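Local coordinates for terminal oxygenase component of carbazole (Janthinobacterium sp., PDB 7BUG), which catalyses the angular dioxygenation of carbazole at C-9a and C-1, as the Rieske-type, iron-containing terminal oxygenase of carbazole 1,9a-dioxygenase, at residues 25-30 with 265-269; 146-151 with 222-228. All coordinates share one frame. Residue numbers count along the deposited sequence, not the author numbering.

Contact 1. Residues 25-30 with 265-269; sequences FRNHWY and WLPGV
At the interface between the Rieske domain and the catalytic domain, a cis-proline turn of one domain is pushed among aromatic side chains of the other. Pro267 is the projecting piece: the peptide bond before it is cis, and it lies in the link between strands 261-265 and 269-273. Its CA comes within 6.5 Å of the CA of His28, the nearest CA pair of the two segments. Pro267 CB rests over one face of the imidazole, a CH-pi contact 4.2 Å from the His28 centroid and 28° off the normal, while Pro267 CG meets Trp29 O at 3.5 Å. Tyr30 CE1 lies 3.6 Å from Pro267 CB. No hydrogen bond runs between the segments; the Rieske-side sheet meets the catalytic domain here by apolar and CH-pi packing. Where the turn closes, Gly268 and Val269 both face Trp265, a classic beta bulge, with Trp265 N to Val269 O 2.8 Å and Val269 N to Trp265 O 2.9 Å; Gly268, at phi/psi 151/68, has a conformation that calls for glycine. Phe25 CE2 is 3.7 Å from Leu266 CD2, and Leu266 also packs on helix 360-372. Tyr30 OH donates to Phe25 O at 2.6 Å, and His28 NE2 is hydrogen-bonded to Gln374.

Contact 2. Residues 146-151 with 222-228; sequences ARDTPP and VGRKGVY. With MXE (2-methoxyethanol), chain N.
Ala146 and Arg147 belong to a 3-10 segment that begins earlier, and the loop that follows shows how one arginine can gather an irregular backbone. Ala146 N donates to O1 of the bound 2-methoxyethanol at 2.9 Å, and Ala146 CB touches Val222 CG2 at 3.9 Å. Next, Arg147 and Arg224 form the nearest CA pair, 4.5 Å apart. Arg147 O receives a CA-H...O contact from Arg224 CA at 3.4 Å, and water 1 connects Arg147 O (2.7 Å) to Lys225 N (2.9 Å). The side chain of Arg147, t at chi1 and chi2 and p at chi3, passes Gly223, with CG 3.4 Å from Gly223 O; Gly223 has positive phi, and a CB there would crowd it. Arg147 NH2 forms a salt bridge with Asp148 OD2 at 2.9 Å, and Arg147 NE donates to Asp148 OD1 at 3.0 Å. Thr149 O accepts Arg224 NE at 2.8 Å (145°), near the guanidinium plane. Water 2 joins Arg224 NH1 (2.9 Å) to Thr149 OG1 and Pro150 O (both 2.7 Å). Pro151 N lies over one face of the Arg224 guanidinium, 3.7 Å from Arg224 NE, and Pro151 CG is 4.0 Å from Tyr228 OH. Arg224, m then t and t, also pairs with Asp220. Here a proline-containing linker is held against the approach to strand 226-229, in the antiparallel sheet of the Bet v 1-like catalytic domain.

In the fold
From the N terminus, residues 25-30 lead into outer strand 28-32 of the Rieske-side sheet, and the chain must build the rest of that sheet before residues 146-151 emerge after strand 132-137. Contact 2 then closes the shorter loop, returning at 222-228, on the way into strand 226-229, the third strand of the catalytic sheet along the chain. Contact 1 closes the longer loop at 265-269, in the link from the neighbouring strand 261-265 to 269-273, and so encloses contact 2. Their centres are about 10 Å apart, and they meet directly: Trp29 N lies 2.9 Å from Asp148 OD2, a probable hydrogen bond, and Trp265 CZ2 packs 3.3 Å from Pro151 CD. The linker is thus joined to both sheets.

Contact 1. Residues 25-30 with 265-269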
loop_
_atom_site.group_PDB
_atom_site.type_symbol
_atom_site.label_atom_id
_atom_site.label_comp_id
_atom_site.label_asym_id
_atom_site.label_seq_id
_atom_site.Cartn_x
_atom_site.Cartn_y
_atom_site.Cartn_z
ATOM N N PHE A 25 14.261 -19.588 8.428
ATOM C CA PHE A 25 14.410 -21.059 8.476
ATOM C C PHE A 25 13.509 -21.605 9.563
ATOM O O PHE A 25 13.652 -21.270 10.762
ATOM C CB PHE A 25 15.875 -21.425 8.695
ATOM C CG PHE A 25 16.751 -20.957 7.564
ATOM C CD1 PHE A 25 16.510 -21.340 6.243
ATOM C CD2 PHE A 25 17.885 -20.215 7.850
ATOM C CE1 PHE A 25 17.396 -20.968 5.233
ATOM C CE2 PHE A 25 18.767 -19.873 6.830
ATOM C CZ PHE A 25 18.495 -20.203 5.518
ATOM N N ARG A 26 12.645 -22.532 9.175
ATOM C CA ARG A 26 11.800 -23.281 10.100
ATOM C C ARG A 26 12.660 -24.321 10.833
ATOM O O ARG A 26 13.729 -24.659 10.334
ATOM C CB ARG A 26 10.601 -23.880 9.370
ATOM C CG ARG A 26 9.516 -24.427 10.284
ATOM C CD ARG A 26 8.345 -24.933 9.445
ATOM N NE ARG A 26 7.290 -25.347 10.333
ATOM C CZ ARG A 26 6.462 -24.495 10.952
ATOM N NH1 ARG A 26 6.425 -23.213 10.598
ATOM N NH2 ARG A 26 5.575 -24.975 11.803
ATOM N N ASN A 27 12.185 -24.782 11.983
ATOM C CA ASN A 27 12.802 -25.859 12.784
ATOM C C ASN A 27 14.109 -25.371 13.421
ATOM O O ASN A 27 15.067 -26.144 13.534
ATOM C CB ASN A 27 12.954 -27.116 11.912
ATOM C CG ASN A 27 11.627 -27.543 11.345
ATOM O OD1 ASN A 27 10.677 -27.693 12.101
ATOM N ND2 ASN A 27 11.506 -27.699 10.034
ATOM N N HIS A 28 14.151 -24.111 13.905
ATOM C CA HIS A 28 15.209 -23.586 14.767
ATOM C C HIS A 28 14.568 -22.818 15.925
ATOM O O HIS A 28 13.408 -22.421 15.824
ATOM C CB HIS A 28 16.178 -22.651 14.021
ATOM C CG HIS A 28 16.949 -23.253 12.904
ATOM N ND1 HIS A 28 18.228 -23.691 13.075
ATOM C CD2 HIS A 28 16.627 -23.471 11.620
ATOM C CE1 HIS A 28 18.640 -24.173 11.893
ATOM N NE2 HIS A 28 17.712 -24.036 10.981
ATOM N N TRP A 29 15.344 -22.656 16.963
ATOM C CA TRP A 29 15.079 -21.790 18.109
ATOM C C TRP A 29 15.374 -20.344 17.723
ATOM O O TRP A 29 16.425 -20.106 17.139
ATOM C CB TRP A 29 15.937 -22.191 19.294
ATOM C CG TRP A 29 15.622 -23.515 19.905
ATOM C CD1 TRP A 29 16.297 -24.684 19.713
ATOM C CD2 TRP A 29 14.604 -23.778 20.881
ATOM N NE1 TRP A 29 15.747 -25.671 20.479
ATOM C CE2 TRP A 29 14.752 -25.142 21.237
ATOM C CE3 TRP A 29 13.610 -23.024 21.504
ATOM C CZ2 TRP A 29 13.900 -25.756 22.144
ATOM C CZ3 TRP A 29 12.816 -23.613 22.444
ATOM C CH2 TRP A 29 12.955 -24.963 22.756
ATOM N N TYR A 30 14.488 -19.452 18.166
ATOM C CA TYR A 30 14.689 -17.995 18.022
ATOM C C TYR A 30 14.342 -17.261 19.312
ATOM O O TYR A 30 13.293 -17.512 19.886
ATOM C CB TYR A 30 13.760 -17.436 16.937
ATOM C CG TYR A 30 14.109 -17.925 15.562
ATOM C CD1 TYR A 30 15.089 -17.310 14.816
ATOM C CD2 TYR A 30 13.487 -19.019 15.021
ATOM C CE1 TYR A 30 15.396 -17.739 13.530
ATOM C CE2 TYR A 30 13.812 -19.501 13.769
ATOM C CZ TYR A 30 14.759 -18.847 13.004
ATOM O OH TYR A 30 15.036 -19.354 11.771
ATOM N N TRP A 265 26.249 -17.757 13.099
ATOM C CA TRP A 265 25.706 -19.122 13.361
ATOM C C TRP A 265 24.279 -19.193 12.847
ATOM O O TRP A 265 23.523 -18.228 13.073
ATOM C CB TRP A 265 25.759 -19.385 14.869
ATOM C CG TRP A 265 27.148 -19.247 15.404
ATOM C CD1 TRP A 265 27.764 -18.103 15.806
ATOM C CD2 TRP A 265 28.151 -20.284 15.464
ATOM N NE1 TRP A 265 29.069 -18.346 16.164
ATOM C CE2 TRP A 265 29.332 -19.681 15.955
ATOM C CE3 TRP A 265 28.153 -21.655 15.152
ATOM C CZ2 TRP A 265 30.511 -20.404 16.149
ATOM C CZ3 TRP A 265 29.328 -22.352 15.315
ATOM C CH2 TRP A 265 30.478 -21.737 15.813
ATOM N N LEU A 266 23.892 -20.338 12.287
ATOM C CA LEU A 266 22.450 -20.636 12.133
ATOM C C LEU A 266 21.792 -20.606 13.506
ATOM O O LEU A 266 22.335 -21.122 14.477
ATOM C CB LEU A 266 22.226 -21.963 11.411
ATOM C CG LEU A 266 22.397 -21.920 9.894
ATOM C CD1 LEU A 266 22.532 -23.349 9.374
ATOM C CD2 LEU A 266 21.220 -21.234 9.210
ATOM N N PRO A 267 20.539 -20.107 13.602
ATOM C CA PRO A 267 19.765 -19.637 12.439
ATOM C C PRO A 267 19.991 -18.185 11.958
ATOM O O PRO A 267 19.373 -17.763 10.977
ATOM C CB PRO A 267 18.313 -19.726 12.948
ATOM C CG PRO A 267 18.464 -19.399 14.440
ATOM C CD PRO A 267 19.742 -20.090 14.838
ATOM N N GLY A 268 20.846 -17.452 12.636
ATOM C CA GLY A 268 21.153 -16.060 12.264
ATOM C C GLY A 268 21.532 -15.268 13.497
ATOM O O GLY A 268 20.788 -14.347 13.942
ATOM N N VAL A 269 22.684 -15.603 14.064
ATOM C CA VAL A 269 23.156 -14.984 15.313
ATOM C C VAL A 269 24.660 -14.794 15.186
ATOM O O VAL A 269 25.409 -15.746 14.841
ATOM C CB VAL A 269 22.766 -15.736 16.597
ATOM C CG1 VAL A 269 23.090 -17.199 16.536
ATOM C CG2 VAL A 269 23.427 -15.142 17.801
#

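Contact 2. Residues 146-151 with 222-228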
loop_
_atom_site.group_PDB
_atom_site.type_symbol
_atom_site.label_atom_id
_atom_site.label_comp_id
_atom_site.label_asym_id
_atom_site.label_seq_id
_atom_site.Cartn_x
_atom_site.Cartn_y
_atom_site.Cartn_z
ATOM N N ALA A 146 21.322 -25.245 22.722
ATOM C CA ALA A 146 22.741 -25.030 22.359
ATOM C C ALA A 146 22.996 -25.139 20.855
ATOM O O ALA A 146 23.936 -24.498 20.400
ATOM C CB ALA A 146 23.629 -26.022 23.082
ATOM N N ARG A 147 22.283 -25.985 20.101
ATOM C CA ARG A 147 22.495 -26.148 18.652
ATOM C C ARG A 147 22.385 -24.785 17.944
ATOM O O ARG A 147 23.108 -24.581 16.948
ATOM C CB ARG A 147 21.502 -27.106 18.029
ATOM C CG ARG A 147 21.924 -27.542 16.637
ATOM C CD ARG A 147 20.813 -28.061 15.809
ATOM N NE ARG A 147 19.752 -27.056 15.585
ATOM C CZ ARG A 147 18.571 -27.345 15.063
ATOM N NH1 ARG A 147 18.338 -28.568 14.572
ATOM N NH2 ARG A 147 17.631 -26.423 14.936
ATOM N N ASP A 148 21.477 -23.935 18.438
ATOM C CA ASP A 148 21.058 -22.699 17.725
ATOM C C ASP A 148 21.536 -21.492 18.509
ATOM O O ASP A 148 20.975 -20.405 18.302
ATOM C CB ASP A 148 19.543 -22.671 17.535
ATOM C CG ASP A 148 19.041 -23.654 16.487
ATOM O OD1 ASP A 148 19.841 -24.087 15.651
ATOM O OD2 ASP A 148 17.837 -24.034 16.572
ATOM N N THR A 149 22.604 -21.621 19.284
ATOM C CA THR A 149 23.165 -20.502 20.068
ATOM C C THR A 149 24.655 -20.537 19.850
ATOM O O THR A 149 25.233 -21.600 19.597
ATOM C CB THR A 149 22.817 -20.544 21.560
ATOM O OG1 THR A 149 23.251 -21.789 22.113
ATOM C CG2 THR A 149 21.345 -20.418 21.841
ATOM N N PRO A 150 25.323 -19.378 19.846
ATOM C CA PRO A 150 26.752 -19.379 19.591
ATOM C C PRO A 150 27.466 -20.019 20.766
ATOM O O PRO A 150 26.962 -20.016 21.892
ATOM C CB PRO A 150 27.113 -17.882 19.541
ATOM C CG PRO A 150 25.805 -17.240 19.213
ATOM C CD PRO A 150 24.744 -18.030 19.961
ATOM N N PRO A 151 28.705 -20.477 20.555
ATOM C CA PRO A 151 29.495 -20.980 21.682
ATOM C C PRO A 151 29.622 -19.913 22.793
ATOM O O PRO A 151 29.737 -18.720 22.491
ATOM C CB PRO A 151 30.868 -21.284 21.065
ATOM C CG PRO A 151 30.653 -21.356 19.580
ATOM C CD PRO A 151 29.443 -20.481 19.291
ATOM N N VAL A 222 27.396 -30.446 19.298
ATOM C CA VAL A 222 25.965 -30.238 19.653
ATOM C C VAL A 222 25.208 -29.837 18.378
ATOM O O VAL A 222 24.016 -29.573 18.499
ATOM C CB VAL A 222 25.786 -29.239 20.819
ATOM C CG1 VAL A 222 26.791 -29.516 21.933
ATOM C CG2 VAL A 222 25.884 -27.776 20.406
ATOM N N GLY A 223 25.862 -29.864 17.205
ATOM C CA GLY A 223 25.203 -29.676 15.905
ATOM C C GLY A 223 25.191 -28.210 15.470
ATOM O O GLY A 223 24.541 -27.909 14.429
ATOM N N ARG A 224 25.906 -27.350 16.175
ATOM C CA ARG A 224 25.983 -25.903 15.804
ATOM C C ARG A 224 26.585 -25.765 14.410
ATOM O O ARG A 224 27.466 -26.581 14.013
ATOM C CB ARG A 224 26.923 -25.079 16.685
ATOM C CG ARG A 224 26.486 -24.856 18.107
ATOM C CD ARG A 224 27.457 -23.849 18.689
ATOM N NE ARG A 224 26.953 -23.737 20.006
ATOM C CZ ARG A 224 27.462 -24.313 21.067
ATOM N NH1 ARG A 224 26.885 -24.128 22.233
ATOM N NH2 ARG A 224 28.551 -25.067 20.973
ATOM N N LYS A 225 26.132 -24.784 13.637
ATOM C CA LYS A 225 26.646 -24.591 12.268
ATOM C C LYS A 225 26.997 -23.108 12.142
ATOM O O LYS A 225 26.107 -22.276 12.354
ATOM C CB LYS A 225 25.630 -25.019 11.212
ATOM C CG LYS A 225 25.151 -26.471 11.310
ATOM C CD LYS A 225 26.195 -27.454 10.813
ATOM C CE LYS A 225 25.655 -28.855 10.757
ATOM N NZ LYS A 225 25.817 -29.473 12.069
ATOM N N GLY A 226 28.251 -22.792 11.829
ATOM C CA GLY A 226 28.609 -21.375 11.683
ATOM C C GLY A 226 29.852 -21.147 10.858
ATOM O O GLY A 226 30.435 -22.086 10.284
ATOM N N VAL A 227 30.222 -19.888 10.756
ATOM C CA VAL A 227 31.396 -19.422 9.963
ATOM C C VAL A 227 32.141 -18.402 10.807
ATOM O O VAL A 227 31.519 -17.465 11.298
ATOM C CB VAL A 227 31.006 -18.825 8.591
ATOM C CG1 VAL A 227 32.250 -18.525 7.763
ATOM C CG2 VAL A 227 30.089 -19.742 7.827
ATOM N N TYR A 228 33.454 -18.561 10.936
ATOM C CA TYR A 228 34.336 -17.520 11.504
ATOM C C TYR A 228 34.905 -16.706 10.347
ATOM O O TYR A 228 35.274 -17.286 9.316
ATOM C CB TYR A 228 35.486 -18.119 12.323
ATOM C CG TYR A 228 35.075 -18.674 13.661
ATOM C CD1 TYR A 228 34.503 -19.930 13.777
ATOM C CD2 TYR A 228 35.172 -17.902 14.800
ATOM C CE1 TYR A 228 34.107 -20.428 15.014
ATOM C CE2 TYR A 228 34.771 -18.374 16.039
ATOM C CZ TYR A 228 34.208 -19.634 16.143
ATOM O OH TYR A 228 33.790 -20.062 17.376
HETATM O O1 MXE N . 21.149 -26.780 25.137
HETATM C C1 MXE N . 20.416 -27.230 26.262
HETATM C C2 MXE N . 19.220 -28.097 25.912
HETATM O O2 MXE N . 18.055 -27.281 26.003
HETATM C C3 MXE N . 17.058 -27.236 25.047
HETATM O O HOH W 1 23.812 -23.331 14.625
HETATM O O HOH W 2 25.658 -21.765 23.441
#